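Local structure of protein interacting with HSP90 1 (Saccharomyces cerevisiae, 4CGU) at residues 78-86 with 96-104; 114-122 with 132-143. The protein takes part in pre-rRNA processing and is required for the association of NOP58 with snoRNA, the piece described here being its C-terminal CS domain. One frame throughout, in Å; residues are numbered along the deposited sequence.

Contact 1 is the hairpin of strands 81-87 and 95-101 at one border of the four-stranded sheet, and contact 2 joins a turn of the three-stranded sheet to the loop that runs from strand 129-131 to strand 144-148. Both belong to a CS domain, a sandwich of two antiparallel sheets, and illustrate contacts within one sheet and between a sheet and a loop. Their centres lie about 19 Å apart, on opposite sides of the chain's centre, yet they touch: I97 CD1 packs on L132 CD2 at 4.0 Å, and CE of M85 on P133 CD at 4.0 Å. Both also border a chain of another protein, which extends the smaller sheet beyond residues 114-116.

Contact 1. Residues 78-86 with 96-104; sequences VPEYEVKMK and RILIENKAP
Strands 81-86 and 96-101 run antiparallel, their axes 4.6 Å apart at closest approach and their directions 159° apart, and paired backbone bonds link E82 with E100, K84 with L98 and K86 with R96. Y81, V83 and M85 meet I97 and I99 on the same face. I97 CG2, anti to its own backbone N, touches two neighbours on the facing strand: V83 CG1 at 3.7 Å and M85 CG at 4.1 Å, each side chain running alongside I97 and pointing the same way. The Y81 ring slants past I99 CG2 and the CB of N101, while its OH bonds to D109. This is the first hairpin of the CS-domain sandwich: strand 153-157 flanks 95-101 on its other side, and I130 of the second sheet packs against V83, M85, I97 and I99. At the end of the ladder N101, paired with Y81, accepts E80 N on OD1 at 3.0 Å and, from the opposite face of the amide plane, A103 N, which closes an Asx turn; ND2 is held by D109. K102 N to E80 O continues the backbone bonding past it. On the face of E82 and E100, K102, just past the strand, bends at chi2 (-83°) and lays its CE 3.3 Å from E82 OE1, while NZ forms a salt bridge with E100. At the far end CD of K86 lies 3.5 Å from R96 NH2, and both cations bond to the backbone of another protein's chain.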
ATOM      1  N   VAL B  78      23.314 -17.758 -14.123  1.00 45.60           N
ATOM      2  CA  VAL B  78      22.910 -16.354 -14.123  1.00 52.17           C
ATOM      3  C   VAL B  78      21.593 -16.174 -14.877  1.00 43.19           C
ATOM      4  O   VAL B  78      21.451 -16.642 -16.005  1.00 41.39           O
ATOM      5  CB  VAL B  78      23.993 -15.467 -14.760  1.00 45.85           C
ATOM      6  CG1 VAL B  78      23.553 -14.021 -14.774  1.00 38.86           C
ATOM      7  CG2 VAL B  78      25.306 -15.613 -14.008  1.00 47.80           C
ATOM      8  N   PRO B  79      20.612 -15.505 -14.254  1.00 48.65           N
ATOM      9  CA  PRO B  79      19.322 -15.338 -14.932  1.00 40.03           C
ATOM     10  C   PRO B  79      19.415 -14.359 -16.093  1.00 38.02           C
ATOM     11  O   PRO B  79      20.207 -13.423 -16.058  1.00 42.51           O
ATOM     12  CB  PRO B  79      18.420 -14.774 -13.828  1.00 36.79           C
ATOM     13  CG  PRO B  79      19.353 -14.074 -12.907  1.00 44.72           C
ATOM     14  CD  PRO B  79      20.607 -14.911 -12.905  1.00 42.91           C
ATOM     15  N   GLU B  80      18.610 -14.588 -17.121  1.00 32.97           N
ATOM     16  CA  GLU B  80      18.538 -13.687 -18.255  1.00 26.26           C
ATOM     17  C   GLU B  80      17.111 -13.174 -18.367  1.00 28.86           C
ATOM     18  O   GLU B  80      16.263 -13.812 -18.995  1.00 26.56           O
ATOM     19  CB  GLU B  80      18.941 -14.422 -19.534  1.00 27.35           C
ATOM     20  CG  GLU B  80      18.934 -13.558 -20.783  1.00 35.05           C
ATOM     21  CD  GLU B  80      19.392 -14.311 -22.009  1.00 37.25           C
ATOM     22  OE1 GLU B  80      19.819 -15.476 -21.862  1.00 40.72           O
ATOM     23  OE2 GLU B  80      19.329 -13.740 -23.116  1.00 38.11           O
ATOM     24  N   TYR B  81      16.841 -12.030 -17.747  1.00 22.39           N
ATOM     25  CA  TYR B  81      15.491 -11.473 -17.740  1.00 22.76           C
ATOM     26  C   TYR B  81      15.185 -10.653 -18.981  1.00 27.08           C
ATOM     27  O   TYR B  81      16.022  -9.893 -19.460  1.00 24.88           O
ATOM     28  CB  TYR B  81      15.255 -10.610 -16.498  1.00 22.29           C
ATOM     29  CG  TYR B  81      15.446 -11.337 -15.184  1.00 28.16           C
ATOM     30  CD1 TYR B  81      14.602 -12.377 -14.811  1.00 26.10           C
ATOM     31  CD2 TYR B  81      16.466 -10.977 -14.312  1.00 29.50           C
ATOM     32  CE1 TYR B  81      14.772 -13.039 -13.602  1.00 28.32           C
ATOM     33  CE2 TYR B  81      16.643 -11.636 -13.105  1.00 32.13           C
ATOM     34  CZ  TYR B  81      15.795 -12.663 -12.755  1.00 30.44           C
ATOM     35  OH  TYR B  81      15.979 -13.313 -11.553  1.00 33.02           O
ATOM     36  N   GLU B  82      13.970 -10.815 -19.489  1.00 20.59           N
ATOM     37  CA  GLU B  82      13.457  -9.977 -20.558  1.00 22.05           C
ATOM     38  C   GLU B  82      12.095  -9.445 -20.146  1.00 29.85           C
ATOM     39  O   GLU B  82      11.263 -10.178 -19.600  1.00 22.93           O
ATOM     40  CB  GLU B  82      13.376 -10.750 -21.872  1.00 21.04           C
ATOM     41  CG  GLU B  82      14.746 -11.033 -22.472  1.00 23.92           C
ATOM     42  CD  GLU B  82      14.672 -11.744 -23.804  1.00 25.96           C
ATOM     43  OE1 GLU B  82      13.552 -11.933 -24.316  1.00 26.57           O
ATOM     44  OE2 GLU B  82      15.738 -12.113 -24.338  1.00 25.46           O
ATOM     45  N   VAL B  83      11.886  -8.158 -20.399  1.00 23.08           N
ATOM     46  CA  VAL B  83      10.704  -7.460 -19.932  1.00 16.12           C
ATOM     47  C   VAL B  83       9.808  -7.030 -21.088  1.00 23.31           C
ATOM     48  O   VAL B  83      10.283  -6.539 -22.117  1.00 19.90           O
ATOM     49  CB  VAL B  83      11.103  -6.213 -19.126  1.00 17.03           C
ATOM     50  CG1 VAL B  83       9.875  -5.555 -18.512  1.00 20.04           C
ATOM     51  CG2 VAL B  83      12.118  -6.582 -18.052  1.00 18.56           C
ATOM     52  N   LYS B  84       8.507  -7.234 -20.918  1.00 17.12           N
ATOM     53  CA  LYS B  84       7.518  -6.692 -21.838  1.00 16.34           C
ATOM     54  C   LYS B  84       6.538  -5.856 -21.038  1.00 24.11           C
ATOM     55  O   LYS B  84       6.283  -6.138 -19.873  1.00 20.01           O
ATOM     56  CB  LYS B  84       6.758  -7.808 -22.550  1.00 16.94           C
ATOM     57  CG  LYS B  84       7.613  -8.682 -23.447  1.00 26.07           C
ATOM     58  CD  LYS B  84       6.763  -9.754 -24.100  1.00 34.82           C
ATOM     59  CE  LYS B  84       7.570 -10.601 -25.068  1.00 47.09           C
ATOM     60  NZ  LYS B  84       6.738 -11.687 -25.656  1.00 60.24           N
HETATM   61  N   MSE B  85       5.988  -4.828 -21.661  1.00 14.79           N
HETATM   62  CA  MSE B  85       4.995  -4.001 -21.007  1.00 19.08           C
HETATM   63  C   MSE B  85       3.827  -3.794 -21.953  1.00 21.81           C
HETATM   64  O   MSE B  85       4.010  -3.717 -23.167  1.00 23.82           O
HETATM   65  CB  MSE B  85       5.619  -2.672 -20.567  1.00 20.23           C
HETATM   66  CG  MSE B  85       6.675  -2.855 -19.473  1.00 22.92           C
HETATM   67 SE   MSE B  85       7.710  -1.270 -19.008  1.00 32.42          SE
HETATM   68  CE  MSE B  85       6.386  -0.341 -17.961  1.00 13.09           C
ATOM     69  N   LYS B  86       2.623  -3.740 -21.398  1.00 17.25           N
ATOM     70  CA  LYS B  86       1.421  -3.556 -22.198  1.00 19.32           C
ATOM     71  C   LYS B  86       0.435  -2.673 -21.446  1.00 28.49           C
ATOM     72  O   LYS B  86       0.220  -2.862 -20.251  1.00 26.61           O
ATOM     73  CB  LYS B  86       0.779  -4.907 -22.509  1.00 19.22           C
ATOM     74  CG  LYS B  86      -0.482  -4.816 -23.355  1.00 32.85           C
ATOM     75  CD  LYS B  86      -1.048  -6.195 -23.643  1.00 31.75           C
ATOM     76  CE  LYS B  86      -2.392  -6.120 -24.360  1.00 37.33           C
ATOM     77  NZ  LYS B  86      -3.071  -7.456 -24.422  1.00 43.60           N
ATOM     78  N   ARG B  96       0.360  -3.777 -17.571  1.00 16.34           N
ATOM     79  CA  ARG B  96       0.872  -5.098 -17.239  1.00 20.48           C
ATOM     80  C   ARG B  96       2.342  -5.224 -17.633  1.00 21.50           C
ATOM     81  O   ARG B  96       2.726  -4.877 -18.747  1.00 20.15           O
ATOM     82  CB  ARG B  96       0.073  -6.199 -17.931  1.00 19.95           C
ATOM     83  CG  ARG B  96       0.614  -7.592 -17.638  1.00 21.86           C
ATOM     84  CD  ARG B  96      -0.001  -8.641 -18.541  1.00 29.06           C
ATOM     85  NE  ARG B  96       0.504  -8.556 -19.910  1.00 27.29           N
ATOM     86  CZ  ARG B  96      -0.112  -9.094 -20.958  1.00 37.32           C
ATOM     87  NH1 ARG B  96      -1.258  -9.742 -20.790  1.00 32.61           N
ATOM     88  NH2 ARG B  96       0.409  -8.977 -22.174  1.00 31.38           N
ATOM     89  N   ILE B  97       3.156  -5.722 -16.707  1.00 18.10           N
ATOM     90  CA  ILE B  97       4.567  -5.982 -16.957  1.00 17.22           C
ATOM     91  C   ILE B  97       4.813  -7.480 -16.875  1.00 22.08           C
ATOM     92  O   ILE B  97       4.420  -8.118 -15.904  1.00 15.26           O
ATOM     93  CB  ILE B  97       5.442  -5.295 -15.899  1.00 20.98           C
ATOM     94  CG1 ILE B  97       5.037  -3.826 -15.759  1.00 19.41           C
ATOM     95  CG2 ILE B  97       6.924  -5.439 -16.242  1.00 14.99           C
ATOM     96  CD1 ILE B  97       5.630  -3.152 -14.552  1.00 22.49           C
ATOM     97  N   LEU B  98       5.448  -8.036 -17.903  1.00 15.97           N
ATOM     98  CA  LEU B  98       5.889  -9.425 -17.900  1.00 18.88           C
ATOM     99  C   LEU B  98       7.397  -9.487 -17.767  1.00 26.48           C
ATOM    100  O   LEU B  98       8.126  -8.912 -18.577  1.00 21.52           O
ATOM    101  CB  LEU B  98       5.492 -10.130 -19.200  1.00 23.87           C
ATOM    102  CG  LEU B  98       4.015 -10.159 -19.581  1.00 31.29           C
ATOM    103  CD1 LEU B  98       3.777 -11.109 -20.748  1.00 27.89           C
ATOM    104  CD2 LEU B  98       3.185 -10.564 -18.389  1.00 37.29           C
ATOM    105  N   ILE B  99       7.870 -10.183 -16.742  1.00 20.42           N
ATOM    106  CA  ILE B  99       9.296 -10.405 -16.593  1.00 20.07           C
ATOM    107  C   ILE B  99       9.562 -11.891 -16.747  1.00 30.74           C
ATOM    108  O   ILE B  99       9.052 -12.702 -15.979  1.00 20.58           O
ATOM    109  CB  ILE B  99       9.813  -9.933 -15.232  1.00 25.87           C
ATOM    110  CG1 ILE B  99       9.476  -8.453 -15.023  1.00 21.19           C
ATOM    111  CG2 ILE B  99      11.317 -10.191 -15.119  1.00 18.75           C
ATOM    112  CD1 ILE B  99      10.157  -7.844 -13.830  1.00 25.42           C
ATOM    113  N   GLU B 100      10.359 -12.242 -17.748  1.00 23.14           N
ATOM    114  CA  GLU B 100      10.575 -13.635 -18.098  1.00 20.97           C
ATOM    115  C   GLU B 100      12.053 -14.016 -18.029  1.00 27.43           C
ATOM    116  O   GLU B 100      12.904 -13.323 -18.578  1.00 23.11           O
ATOM    117  CB  GLU B 100      10.032 -13.881 -19.505  1.00 22.90           C
ATOM    118  CG  GLU B 100      10.095 -15.311 -19.958  1.00 39.51           C
ATOM    119  CD  GLU B 100       9.392 -15.538 -21.286  1.00 54.45           C
ATOM    120  OE1 GLU B 100       8.612 -14.655 -21.707  1.00 46.36           O
ATOM    121  OE2 GLU B 100       9.627 -16.596 -21.909  1.00 52.20           O
ATOM    122  N   ASN B 101      12.365 -15.112 -17.344  1.00 20.25           N
ATOM    123  CA  ASN B 101      13.737 -15.605 -17.316  1.00 23.36           C
ATOM    124  C   ASN B 101      13.968 -16.567 -18.479  1.00 29.92           C
ATOM    125  O   ASN B 101      13.262 -17.567 -18.612  1.00 31.21           O
ATOM    126  CB  ASN B 101      14.046 -16.284 -15.980  1.00 32.50           C
ATOM    127  CG  ASN B 101      15.536 -16.551 -15.781  1.00 38.09           C
ATOM    128  OD1 ASN B 101      16.325 -16.528 -16.730  1.00 29.20           O
ATOM    129  ND2 ASN B 101      15.924 -16.811 -14.536  1.00 35.31           N
ATOM    130  N   LYS B 102      14.957 -16.258 -19.313  1.00 24.27           N
ATOM    131  CA  LYS B 102      15.231 -17.040 -20.520  1.00 34.99           C
ATOM    132  C   LYS B 102      16.462 -17.937 -20.400  1.00 29.58           C
ATOM    133  O   LYS B 102      16.777 -18.686 -21.323  1.00 27.48           O
ATOM    134  CB  LYS B 102      15.422 -16.107 -21.719  1.00 29.30           C
ATOM    135  CG  LYS B 102      14.269 -15.159 -21.970  1.00 39.36           C
ATOM    136  CD  LYS B 102      13.159 -15.827 -22.753  1.00 38.59           C
ATOM    137  CE  LYS B 102      12.245 -14.788 -23.388  1.00 48.27           C
ATOM    138  NZ  LYS B 102      11.159 -15.408 -24.193  1.00 53.94           N
ATOM    139  N   ALA B 103      17.169 -17.849 -19.277  1.00 24.40           N
ATOM    140  CA  ALA B 103      18.390 -18.626 -19.094  1.00 32.41           C
ATOM    141  C   ALA B 103      18.067 -20.112 -18.965  1.00 36.09           C
ATOM    142  O   ALA B 103      17.234 -20.499 -18.147  1.00 39.59           O
ATOM    143  CB  ALA B 103      19.154 -18.135 -17.875  1.00 28.27           C
ATOM    144  N   PRO B 104      18.723 -20.951 -19.779  1.00 43.27           N
ATOM    145  CA  PRO B 104      18.449 -22.392 -19.752  1.00 46.01           C
ATOM    146  C   PRO B 104      18.876 -23.056 -18.440  1.00 53.20           C
ATOM    147  O   PRO B 104      18.079 -23.776 -17.835  1.00 41.15           O
ATOM    148  CB  PRO B 104      19.272 -22.930 -20.929  1.00 40.86           C
ATOM    149  CG  PRO B 104      20.369 -21.928 -21.113  1.00 41.48           C
ATOM    150  CD  PRO B 104      19.775 -20.600 -20.752  1.00 35.94           C
TER
HETATM  151  O   HOH W   1      18.941 -17.916 -23.829  1.00 37.98           O

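Contact 2. Residues 114-122 with 132-143; sequences SYNFAENIL and LPRDIVVNAADI
Y115 meets V138 and L132 where the turn between strands 114-116 and 121-123 packs on the long loop 132-143. That turn is a beta hairpin connection of the CS domain's smaller sheet, with a G1 beta bulge where N120 and I121 both face N116. Y115 reaches across from its CB with CG anti to the backbone N (chi1 175°), which carries the ring to the loop. At the root of the ring, CG has I143 CD1 over one face, at 4.1 Å, a methyl that CD1 of the ring shares; the backbone N of F117 lies over the opposite face. CD2 meets the methyl of A140, which also touches F117 CE1. Along the opposite edge of the ring from CD2, Y115 CE1 lies 3.8 Å from L132 CD1. Farther out, Y115 CZ rests 3.6 Å from V138 CG1, and CE2 also comes near that methyl. At the tip, still beside it, Y115 OH donates to N120 OD1 in an unusually short bond of 2.5 Å. The acceptor is itself covered by carbon: V138 CG2 approaches N120 OD1 to 3.6 Å, and L132 CD1 lies close by. L122 CD2 and I143 CG2 are only just in contact. L132 in turn packs on I97 of the larger sheet, so the loop bridges the two layers of the sandwich. The backbone bond across the contact is nearly straight: L132 N donates to N120 O at 3.0 Å with an N-H...O angle of 168°, and a water that donates to L132 O makes a weak second bond to N120 O.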
ATOM      1  N   SER B 114      10.317  -4.081  -4.419  1.00 17.81           N
ATOM      2  CA  SER B 114      10.027  -2.922  -3.594  1.00 22.31           C
ATOM      3  C   SER B 114       9.633  -1.752  -4.486  1.00 22.17           C
ATOM      4  O   SER B 114      10.090  -1.650  -5.612  1.00 19.50           O
ATOM      5  CB  SER B 114      11.246  -2.551  -2.745  1.00 16.38           C
ATOM      6  OG  SER B 114      12.341  -2.214  -3.575  1.00 29.35           O
ATOM      7  N   TYR B 115       8.777  -0.871  -3.987  1.00 23.32           N
ATOM      8  CA  TYR B 115       8.358   0.282  -4.761  1.00 19.03           C
ATOM      9  C   TYR B 115       8.842   1.560  -4.102  1.00 23.84           C
ATOM     10  O   TYR B 115       8.522   1.827  -2.946  1.00 19.86           O
ATOM     11  CB  TYR B 115       6.835   0.320  -4.902  1.00 14.51           C
ATOM     12  CG  TYR B 115       6.328   1.557  -5.605  1.00 13.05           C
ATOM     13  CD1 TYR B 115       6.585   1.770  -6.952  1.00 16.78           C
ATOM     14  CD2 TYR B 115       5.588   2.515  -4.920  1.00 19.62           C
ATOM     15  CE1 TYR B 115       6.119   2.900  -7.598  1.00 22.12           C
ATOM     16  CE2 TYR B 115       5.119   3.650  -5.557  1.00 23.11           C
ATOM     17  CZ  TYR B 115       5.388   3.836  -6.896  1.00 25.35           C
ATOM     18  OH  TYR B 115       4.920   4.961  -7.532  1.00 20.59           O
ATOM     19  N   ASN B 116       9.608   2.343  -4.854  1.00 22.04           N
ATOM     20  CA  ASN B 116      10.105   3.633  -4.398  1.00 21.70           C
ATOM     21  C   ASN B 116       9.155   4.757  -4.828  1.00 22.71           C
ATOM     22  O   ASN B 116       9.002   5.023  -6.015  1.00 21.25           O
ATOM     23  CB  ASN B 116      11.512   3.872  -4.956  1.00 23.79           C
ATOM     24  CG  ASN B 116      12.187   5.079  -4.337  1.00 28.67           C
ATOM     25  OD1 ASN B 116      11.755   6.217  -4.535  1.00 23.72           O
ATOM     26  ND2 ASN B 116      13.249   4.839  -3.579  1.00 17.98           N
ATOM     27  N   PHE B 117       8.525   5.413  -3.858  1.00 20.63           N
ATOM     28  CA  PHE B 117       7.458   6.372  -4.144  1.00 23.90           C
ATOM     29  C   PHE B 117       7.919   7.593  -4.944  1.00 23.66           C
ATOM     30  O   PHE B 117       7.273   7.983  -5.916  1.00 24.70           O
ATOM     31  CB  PHE B 117       6.780   6.835  -2.845  1.00 18.31           C
ATOM     32  CG  PHE B 117       6.234   5.709  -2.001  1.00 18.87           C
ATOM     33  CD1 PHE B 117       5.011   5.129  -2.298  1.00 16.58           C
ATOM     34  CD2 PHE B 117       6.937   5.249  -0.898  1.00 19.16           C
ATOM     35  CE1 PHE B 117       4.509   4.101  -1.522  1.00 18.24           C
ATOM     36  CE2 PHE B 117       6.437   4.231  -0.115  1.00 17.20           C
ATOM     37  CZ  PHE B 117       5.219   3.649  -0.437  1.00 14.63           C
ATOM     38  N   ALA B 118       9.025   8.198  -4.526  1.00 21.07           N
ATOM     39  CA  ALA B 118       9.523   9.418  -5.161  1.00 27.86           C
ATOM     40  C   ALA B 118      10.081   9.160  -6.554  1.00 27.04           C
ATOM     41  O   ALA B 118       9.927   9.983  -7.450  1.00 27.30           O
ATOM     42  CB  ALA B 118      10.578  10.092  -4.279  1.00 18.95           C
ATOM     43  N   GLU B 119      10.723   8.012  -6.734  1.00 22.19           N
ATOM     44  CA  GLU B 119      11.291   7.658  -8.027  1.00 25.63           C
ATOM     45  C   GLU B 119      10.224   7.109  -8.958  1.00 28.83           C
ATOM     46  O   GLU B 119      10.368   7.173 -10.179  1.00 29.17           O
ATOM     47  CB  GLU B 119      12.384   6.609  -7.858  1.00 26.52           C
ATOM     48  CG  GLU B 119      13.623   7.082  -7.125  1.00 24.97           C
ATOM     49  CD  GLU B 119      14.553   5.932  -6.817  1.00 25.41           C
ATOM     50  OE1 GLU B 119      14.179   4.780  -7.121  1.00 26.68           O
ATOM     51  OE2 GLU B 119      15.650   6.166  -6.271  1.00 36.24           O
ATOM     52  N   ASN B 120       9.152   6.581  -8.373  1.00 25.45           N
ATOM     53  CA  ASN B 120       8.152   5.829  -9.122  1.00 22.70           C
ATOM     54  C   ASN B 120       8.816   4.668  -9.877  1.00 23.49           C
ATOM     55  O   ASN B 120       8.563   4.441 -11.061  1.00 27.64           O
ATOM     56  CB  ASN B 120       7.355   6.745 -10.059  1.00 22.90           C
ATOM     57  CG  ASN B 120       6.129   6.063 -10.642  1.00 30.26           C
ATOM     58  OD1 ASN B 120       5.478   5.253  -9.982  1.00 34.75           O
ATOM     59  ND2 ASN B 120       5.814   6.381 -11.887  1.00 26.54           N
ATOM     60  N   ILE B 121       9.678   3.944  -9.171  1.00 19.26           N
ATOM     61  CA  ILE B 121      10.367   2.790  -9.732  1.00 24.92           C
ATOM     62  C   ILE B 121      10.047   1.536  -8.931  1.00 24.05           C
ATOM     63  O   ILE B 121      10.132   1.532  -7.701  1.00 20.46           O
ATOM     64  CB  ILE B 121      11.903   2.972  -9.707  1.00 22.51           C
ATOM     65  CG1 ILE B 121      12.346   4.087 -10.654  1.00 26.88           C
ATOM     66  CG2 ILE B 121      12.607   1.668 -10.065  1.00 24.51           C
ATOM     67  CD1 ILE B 121      13.852   4.305 -10.652  1.00 25.37           C
ATOM     68  N   LEU B 122       9.679   0.473  -9.635  1.00 21.64           N
ATOM     69  CA  LEU B 122       9.469  -0.819  -9.011  1.00 21.21           C
ATOM     70  C   LEU B 122      10.721  -1.669  -9.165  1.00 26.35           C
ATOM     71  O   LEU B 122      11.024  -2.148 -10.247  1.00 29.29           O
ATOM     72  CB  LEU B 122       8.275  -1.534  -9.644  1.00 17.95           C
ATOM     73  CG  LEU B 122       7.985  -2.923  -9.068  1.00 17.46           C
ATOM     74  CD1 LEU B 122       7.667  -2.841  -7.579  1.00 19.09           C
ATOM     75  CD2 LEU B 122       6.845  -3.583  -9.817  1.00 23.99           C
ATOM     76  N   LEU B 132       8.137   3.098 -13.720  1.00 26.15           N
ATOM     77  CA  LEU B 132       6.752   3.031 -14.162  1.00 26.73           C
ATOM     78  C   LEU B 132       6.412   4.272 -14.972  1.00 31.30           C
ATOM     79  O   LEU B 132       6.933   5.350 -14.690  1.00 34.55           O
ATOM     80  CB  LEU B 132       5.816   2.894 -12.962  1.00 21.13           C
ATOM     81  CG  LEU B 132       6.084   1.697 -12.043  1.00 29.85           C
ATOM     82  CD1 LEU B 132       5.019   1.617 -10.966  1.00 31.73           C
ATOM     83  CD2 LEU B 132       6.147   0.396 -12.833  1.00 29.51           C
ATOM     84  N   PRO B 133       5.545   4.125 -15.986  1.00 24.52           N
ATOM     85  CA  PRO B 133       5.133   5.254 -16.827  1.00 32.33           C
ATOM     86  C   PRO B 133       4.611   6.387 -15.951  1.00 33.34           C
ATOM     87  O   PRO B 133       3.927   6.124 -14.964  1.00 33.15           O
ATOM     88  CB  PRO B 133       3.994   4.670 -17.665  1.00 27.90           C
ATOM     89  CG  PRO B 133       4.236   3.205 -17.665  1.00 35.48           C
ATOM     90  CD  PRO B 133       4.815   2.892 -16.324  1.00 29.58           C
ATOM     91  N   ARG B 134       4.940   7.623 -16.305  1.00 31.54           N
ATOM     92  CA  ARG B 134       4.645   8.765 -15.450  1.00 37.75           C
ATOM     93  C   ARG B 134       3.186   9.198 -15.522  1.00 35.38           C
ATOM     94  O   ARG B 134       2.719   9.958 -14.676  1.00 40.59           O
ATOM     95  CB  ARG B 134       5.561   9.941 -15.799  1.00 38.47           C
ATOM     96  CG  ARG B 134       5.457  10.382 -17.246  1.00 44.26           C
ATOM     97  CD  ARG B 134       6.479  11.450 -17.563  1.00 50.25           C
ATOM     98  NE  ARG B 134       7.809  11.065 -17.104  1.00 58.99           N
ATOM     99  CZ  ARG B 134       8.931  11.667 -17.481  1.00 65.00           C
ATOM    100  NH1 ARG B 134       8.883  12.681 -18.335  1.00 66.58           N
ATOM    101  NH2 ARG B 134      10.098  11.253 -17.010  1.00 60.57           N
ATOM    102  N   ASP B 135       2.464   8.708 -16.525  1.00 34.52           N
ATOM    103  CA  ASP B 135       1.074   9.109 -16.727  1.00 29.78           C
ATOM    104  C   ASP B 135       0.079   8.189 -16.023  1.00 33.21           C
ATOM    105  O   ASP B 135      -1.110   8.203 -16.334  1.00 38.29           O
ATOM    106  CB  ASP B 135       0.741   9.163 -18.221  1.00 41.13           C
ATOM    107  CG  ASP B 135       0.703   7.785 -18.862  1.00 35.55           C
ATOM    108  OD1 ASP B 135       1.621   6.979 -18.610  1.00 33.80           O
ATOM    109  OD2 ASP B 135      -0.254   7.506 -19.615  1.00 37.54           O
ATOM    110  N   ILE B 136       0.565   7.387 -15.080  1.00 40.26           N
ATOM    111  CA  ILE B 136      -0.280   6.431 -14.373  1.00 39.05           C
ATOM    112  C   ILE B 136      -0.315   6.706 -12.871  1.00 35.79           C
ATOM    113  O   ILE B 136       0.726   6.906 -12.251  1.00 41.20           O
ATOM    114  CB  ILE B 136       0.208   4.986 -14.611  1.00 32.57           C
ATOM    115  CG1 ILE B 136      -0.274   4.475 -15.965  1.00 33.79           C
ATOM    116  CG2 ILE B 136      -0.275   4.053 -13.518  1.00 31.54           C
ATOM    117  CD1 ILE B 136       0.260   3.104 -16.306  1.00 39.36           C
ATOM    118  N   VAL B 137      -1.512   6.721 -12.292  1.00 45.29           N
ATOM    119  CA  VAL B 137      -1.630   6.804 -10.840  1.00 40.83           C
ATOM    120  C   VAL B 137      -1.212   5.471 -10.225  1.00 35.65           C
ATOM    121  O   VAL B 137      -1.715   4.413 -10.597  1.00 41.45           O
ATOM    122  CB  VAL B 137      -3.048   7.248 -10.374  1.00 44.43           C
ATOM    123  CG1 VAL B 137      -3.406   8.584 -11.001  1.00 51.10           C
ATOM    124  CG2 VAL B 137      -4.110   6.198 -10.696  1.00 41.02           C
ATOM    125  N   VAL B 138      -0.248   5.514  -9.314  1.00 33.04           N
ATOM    126  CA  VAL B 138       0.253   4.283  -8.724  1.00 28.91           C
ATOM    127  C   VAL B 138      -0.050   4.213  -7.238  1.00 34.20           C
ATOM    128  O   VAL B 138       0.416   5.036  -6.455  1.00 37.06           O
ATOM    129  CB  VAL B 138       1.766   4.109  -8.948  1.00 29.63           C
ATOM    130  CG1 VAL B 138       2.252   2.812  -8.298  1.00 26.82           C
ATOM    131  CG2 VAL B 138       2.086   4.129 -10.436  1.00 27.80           C
ATOM    132  N   ASN B 139      -0.852   3.222  -6.868  1.00 33.46           N
ATOM    133  CA  ASN B 139      -1.121   2.916  -5.475  1.00 26.88           C
ATOM    134  C   ASN B 139      -0.435   1.599  -5.133  1.00 36.20           C
ATOM    135  O   ASN B 139      -0.827   0.545  -5.638  1.00 31.19           O
ATOM    136  CB  ASN B 139      -2.629   2.813  -5.247  1.00 28.35           C
ATOM    137  CG  ASN B 139      -3.003   2.752  -3.778  1.00 28.51           C
ATOM    138  OD1 ASN B 139      -2.203   2.349  -2.931  1.00 32.52           O
ATOM    139  ND2 ASN B 139      -4.237   3.144  -3.469  1.00 39.06           N
ATOM    140  N   ALA B 140       0.586   1.668  -4.280  1.00 24.10           N
ATOM    141  CA  ALA B 140       1.397   0.502  -3.925  1.00 23.87           C
ATOM    142  C   ALA B 140       0.565  -0.647  -3.380  1.00 27.39           C
ATOM    143  O   ALA B 140       0.953  -1.815  -3.475  1.00 27.92           O
ATOM    144  CB  ALA B 140       2.481   0.887  -2.919  1.00 21.67           C
ATOM    145  N   ALA B 141      -0.582  -0.309  -2.804  1.00 29.66           N
ATOM    146  CA  ALA B 141      -1.516  -1.310  -2.321  1.00 29.28           C
ATOM    147  C   ALA B 141      -2.119  -2.104  -3.478  1.00 24.39           C
ATOM    148  O   ALA B 141      -2.496  -3.259  -3.309  1.00 24.31           O
ATOM    149  CB  ALA B 141      -2.620  -0.648  -1.496  1.00 24.52           C
ATOM    150  N   ASP B 142      -2.194  -1.482  -4.654  1.00 30.26           N
ATOM    151  CA  ASP B 142      -2.873  -2.081  -5.803  1.00 25.68           C
ATOM    152  C   ASP B 142      -1.918  -2.748  -6.790  1.00 35.33           C
ATOM    153  O   ASP B 142      -2.356  -3.335  -7.781  1.00 29.08           O
ATOM    154  CB  ASP B 142      -3.714  -1.036  -6.542  1.00 23.84           C
ATOM    155  CG  ASP B 142      -4.845  -0.486  -5.690  1.00 35.72           C
ATOM    156  OD1 ASP B 142      -5.230  -1.158  -4.712  1.00 33.60           O
ATOM    157  OD2 ASP B 142      -5.349   0.615  -6.004  1.00 38.43           O
ATOM    158  N   ILE B 143      -0.618  -2.649  -6.530  1.00 27.42           N
ATOM    159  CA  ILE B 143       0.356  -3.344  -7.362  1.00 23.04           C
ATOM    160  C   ILE B 143       0.253  -4.839  -7.116  1.00 25.05           C
ATOM    161  O   ILE B 143       0.595  -5.321  -6.040  1.00 30.64           O
ATOM    162  CB  ILE B 143       1.793  -2.876  -7.074  1.00 25.52           C
ATOM    163  CG1 ILE B 143       1.908  -1.364  -7.291  1.00 18.57           C
ATOM    164  CG2 ILE B 143       2.799  -3.652  -7.950  1.00 16.38           C
ATOM    165  CD1 ILE B 143       3.267  -0.793  -6.932  1.00 18.65           C
TER
HETATM  166  O   HOH W   2       9.580   6.513 -13.659  1.00 37.95           O